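Local atomic coordinates of epidermin biosynthesis protein EpiD (Staphylococcus aureus, PDB entry 3QJG), a protein that probably catalyses the FMN-dependent oxidative decarboxylation of the C-terminal cysteine of the epidermin precursor peptide. Residues C11-V16 and P84-T89. Residues are numbered along the deposited sequence; the frame is centred on the assembly and turned at random.
With FMN (flavin mononucleotide), chain M.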
ATOM      1  N   CYS A  11       6.855  -7.271  32.334  1.00 20.43           N
ATOM      2  CA  CYS A  11       7.570  -7.234  31.078  1.00 19.80           C
ATOM      3  C   CYS A  11       7.514  -8.613  30.415  1.00 19.34           C
ATOM      4  O   CYS A  11       8.029  -9.541  30.954  1.00 20.91           O
ATOM      5  CB  CYS A  11       9.008  -6.770  31.339  1.00 19.57           C
ATOM      6  SG  CYS A  11       9.059  -5.119  32.158  1.00 19.82           S
ATOM      7  N   LEU A  12       6.882  -8.737  29.251  1.00 18.95           N
ATOM      8  CA  LEU A  12       6.734 -10.024  28.559  1.00 18.84           C
ATOM      9  C   LEU A  12       7.810 -10.183  27.498  1.00 17.47           C
ATOM     10  O   LEU A  12       7.999  -9.303  26.721  1.00 17.59           O
ATOM     11  CB  LEU A  12       5.432 -10.056  27.786  1.00 19.77           C
ATOM     12  CG  LEU A  12       4.153  -9.941  28.547  1.00 23.93           C
ATOM     13  CD1 LEU A  12       3.013  -9.894  27.590  1.00 22.75           C
ATOM     14  CD2 LEU A  12       4.138 -11.127  29.481  1.00 27.03           C
ATOM     15  N   CYS A  13       8.418 -11.335  27.401  1.00 16.94           N
ATOM     16  CA  CYS A  13       9.413 -11.551  26.375  1.00 17.45           C
ATOM     17  C   CYS A  13       8.918 -12.604  25.345  1.00 18.34           C
ATOM     18  O   CYS A  13       7.820 -13.172  25.485  1.00 19.21           O
ATOM     19  CB  CYS A  13      10.699 -11.970  27.031  1.00 16.70           C
ATOM     20  SG  CYS A  13      11.485 -10.761  28.129  1.00 17.23           S
ATOM     21  N   GLY A  14       9.753 -12.882  24.352  1.00 18.29           N
ATOM     22  CA  GLY A  14       9.457 -13.805  23.246  1.00 19.50           C
ATOM     23  C   GLY A  14       9.514 -15.306  23.525  1.00 19.63           C
ATOM     24  O   GLY A  14      10.480 -16.032  23.161  1.00 21.48           O
ATOM     25  N   SER A  15       8.444 -15.779  24.129  1.00 21.17           N
ATOM     26  CA  SER A  15       8.319 -17.171  24.593  1.00 22.18           C
ATOM     27  C   SER A  15       6.851 -17.515  24.563  1.00 22.49           C
ATOM     28  O   SER A  15       6.003 -16.633  24.761  1.00 22.34           O
ATOM     29  CB  SER A  15       8.845 -17.263  26.054  1.00 22.79           C
ATOM     30  OG  SER A  15       8.665 -18.530  26.656  1.00 20.77           O
ATOM     31  N   VAL A  16       6.536 -18.798  24.405  1.00 23.21           N
ATOM     32  CA  VAL A  16       5.155 -19.206  24.352  1.00 24.17           C
ATOM     33  C   VAL A  16       4.463 -19.045  25.721  1.00 24.32           C
ATOM     34  O   VAL A  16       3.271 -18.858  25.769  1.00 23.44           O
ATOM     35  CB  VAL A  16       4.949 -20.646  23.795  1.00 24.09           C
ATOM     36  CG1 VAL A  16       3.463 -21.061  23.955  1.00 26.04           C
ATOM     37  CG2 VAL A  16       5.324 -20.688  22.337  1.00 24.00           C
ATOM     38  N   PRO A  84       7.390 -14.024  31.092  1.00 21.89           N
ATOM     39  CA  PRO A  84       8.598 -14.882  31.117  1.00 21.88           C
ATOM     40  C   PRO A  84       9.813 -14.104  30.636  1.00 21.31           C
ATOM     41  O   PRO A  84       9.674 -13.275  29.738  1.00 21.76           O
ATOM     42  CB  PRO A  84       8.296 -15.947  30.088  1.00 22.78           C
ATOM     43  CG  PRO A  84       7.272 -15.270  29.143  1.00 23.38           C
ATOM     44  CD  PRO A  84       6.483 -14.371  29.984  1.00 22.70           C
ATOM     45  N   ALA A  85      10.991 -14.452  31.150  1.00 20.10           N
ATOM     46  CA  ALA A  85      12.204 -13.794  30.846  1.00 19.33           C
ATOM     47  C   ALA A  85      12.987 -14.742  29.998  1.00 19.58           C
ATOM     48  O   ALA A  85      13.324 -15.820  30.489  1.00 19.22           O
ATOM     49  CB  ALA A  85      13.031 -13.467  32.139  1.00 19.02           C
ATOM     50  N   THR A  86      13.261 -14.309  28.753  1.00 17.56           N
ATOM     51  CA  THR A  86      14.119 -14.988  27.832  1.00 17.54           C
ATOM     52  C   THR A  86      15.548 -14.817  28.195  1.00 17.28           C
ATOM     53  O   THR A  86      15.941 -13.810  28.843  1.00 15.39           O
ATOM     54  CB  THR A  86      13.990 -14.429  26.398  1.00 18.25           C
ATOM     55  OG1 THR A  86      14.190 -13.004  26.395  1.00 17.10           O
ATOM     56  CG2 THR A  86      12.624 -14.766  25.813  1.00 18.02           C
ATOM     57  N   SER A  87      16.343 -15.777  27.729  1.00 16.50           N
ATOM     58  CA  SER A  87      17.762 -15.645  27.807  1.00 16.17           C
ATOM     59  C   SER A  87      18.314 -14.345  27.173  1.00 16.51           C
ATOM     60  O   SER A  87      19.211 -13.703  27.762  1.00 15.52           O
ATOM     61  CB  SER A  87      18.396 -16.843  27.133  1.00 18.16           C
ATOM     62  OG  SER A  87      19.734 -16.897  27.494  1.00 21.04           O
ATOM     63  N   ASN A  88      17.792 -13.937  25.995  1.00 16.24           N
ATOM     64  CA  ASN A  88      18.244 -12.705  25.353  1.00 15.52           C
ATOM     65  C   ASN A  88      18.063 -11.509  26.197  1.00 16.83           C
ATOM     66  O   ASN A  88      18.991 -10.697  26.277  1.00 16.71           O
ATOM     67  CB  ASN A  88      17.500 -12.500  24.004  1.00 16.33           C
ATOM     68  CG  ASN A  88      17.670 -11.143  23.416  1.00 15.16           C
ATOM     69  OD1 ASN A  88      18.705 -10.843  22.890  1.00 11.13           O
ATOM     70  ND2 ASN A  88      16.550 -10.316  23.387  1.00 10.17           N
ATOM     71  N   THR A  89      16.816 -11.297  26.708  1.00 15.99           N
ATOM     72  CA  THR A  89      16.572 -10.191  27.558  1.00 15.78           C
ATOM     73  C   THR A  89      17.477 -10.206  28.830  1.00 17.83           C
ATOM     74  O   THR A  89      18.070  -9.186  29.165  1.00 19.68           O
ATOM     75  CB  THR A  89      15.087 -10.066  27.875  1.00 17.01           C
ATOM     76  OG1 THR A  89      14.380  -9.635  26.697  1.00 13.67           O
ATOM     77  CG2 THR A  89      14.829  -9.108  29.021  1.00 13.90           C
TER
HETATM   78  N1  FMN M 501      13.604 -17.847  24.072  1.00 19.25           N
HETATM   79  C2  FMN M 501      13.747 -17.958  25.431  1.00 18.85           C
HETATM   80  O2  FMN M 501      14.745 -17.494  25.972  1.00 21.60           O
HETATM   81  N3  FMN M 501      12.816 -18.610  26.173  1.00 14.63           N
HETATM   82  C4  FMN M 501      11.718 -19.163  25.591  1.00 18.59           C
HETATM   83  O4  FMN M 501      10.953 -19.735  26.331  1.00 19.96           O
HETATM   84  C4A FMN M 501      11.539 -19.084  24.212  1.00 19.44           C
HETATM   85  N5  FMN M 501      10.438 -19.619  23.575  1.00 21.16           N
HETATM   86  C5A FMN M 501      10.284 -19.454  22.236  1.00 18.74           C
HETATM   87  C6  FMN M 501       9.202 -20.038  21.592  1.00 18.34           C
HETATM   88  C7  FMN M 501       9.045 -19.874  20.231  1.00 20.55           C
HETATM   89  C7M FMN M 501       7.874 -20.453  19.492  1.00 17.59           C
HETATM   90  C8  FMN M 501       9.999 -19.144  19.512  1.00 21.85           C
HETATM   91  C8M FMN M 501       9.919 -18.976  18.014  1.00 22.60           C
HETATM   92  C9  FMN M 501      11.103 -18.608  20.142  1.00 19.71           C
HETATM   93  C9A FMN M 501      11.258 -18.756  21.512  1.00 20.65           C
HETATM   94  N10 FMN M 501      12.388 -18.230  22.136  1.00 19.14           N
HETATM   95  C10 FMN M 501      12.507 -18.394  23.473  1.00 20.69           C
HETATM   96  C1' FMN M 501      13.474 -17.466  21.423  1.00 15.69           C
HETATM   97  C2' FMN M 501      13.326 -15.966  21.663  1.00 15.22           C
HETATM   98  O2' FMN M 501      11.981 -15.545  21.364  1.00 13.51           O
HETATM   99  C3' FMN M 501      14.387 -15.307  20.860  1.00 16.21           C
HETATM  100  O3' FMN M 501      15.708 -15.654  21.340  1.00 18.10           O
HETATM  101  C4' FMN M 501      14.206 -13.789  20.848  1.00 16.48           C
HETATM  102  O4' FMN M 501      15.300 -13.166  20.195  1.00 16.60           O
HETATM  103  C5' FMN M 501      14.188 -13.187  22.214  1.00 18.76           C
HETATM  104  O5' FMN M 501      13.790 -11.840  22.036  1.00 18.79           O
HETATM  105  P   FMN M 501      13.290 -10.947  23.276  1.00 22.71           P
HETATM  106  O1P FMN M 501      13.483  -9.517  22.878  1.00 21.17           O
HETATM  107  O2P FMN M 501      14.105 -11.301  24.478  1.00 20.44           O
HETATM  108  O3P FMN M 501      11.851 -10.976  23.580  1.00 17.54           O
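Cys13 and Pro84 meet where the neighbouring parallel strands 7-12 and 79-85 run out, and the last backbone link is weak, Cys13 N to Pro84 O at 3.3 Å. These are the C-terminal ends of parallel strands in a Rossmann-like flavoprotein sheet, the usual place for a nucleotide, and here the loops that follow receive the FMN. On the strand side, Leu12 CD2 rests on Pro84 CD at 4.0 Å, on the ring that a cis peptide bond introduces; CG of the same ring lies against Ser15 CB. Cys13 points at the other segment: CB packs on the Thr86 methyl CG2 at 3.6 Å, while SG, turned anti to its own carbonyl carbon, lies against CB and CG2 of Thr89.

Beyond Cys13 the chain makes an inverse gamma turn centred on Gly14. The turn presents Gly14 N to phosphate oxygen O3P of FMN at 2.9 Å. Ser15 OG then donates to O4 at the pyrimidine end of the flavin (2.6 Å), and Ser87 N serves O2 of the same ring.

Thr86 is the N-cap of helix 87-94. With OG1 set between the backbone N and the carbonyl carbon (chi1 54°), its hydroxyl accepts a nearly straight capping bond from Thr89 N (165°) and donates to FMN O2P at 2.6 Å; CG2 lies over the ring face at flavin C2, 3.4 Å away. The phosphate lies beside the first turn; the helix N-terminus points at flavin O2, where its dipole should favour partial negative charge. Asn88 OD1 is held by Cys98 N of the second subunit, which helps fix the amide. Three side chains of segment 84-89 grip the one oxygen O2P: Thr86 OG1, Thr89 OG1, and Asn88 ND2, whose N-H points almost straight at it (172°) from 2.9 Å.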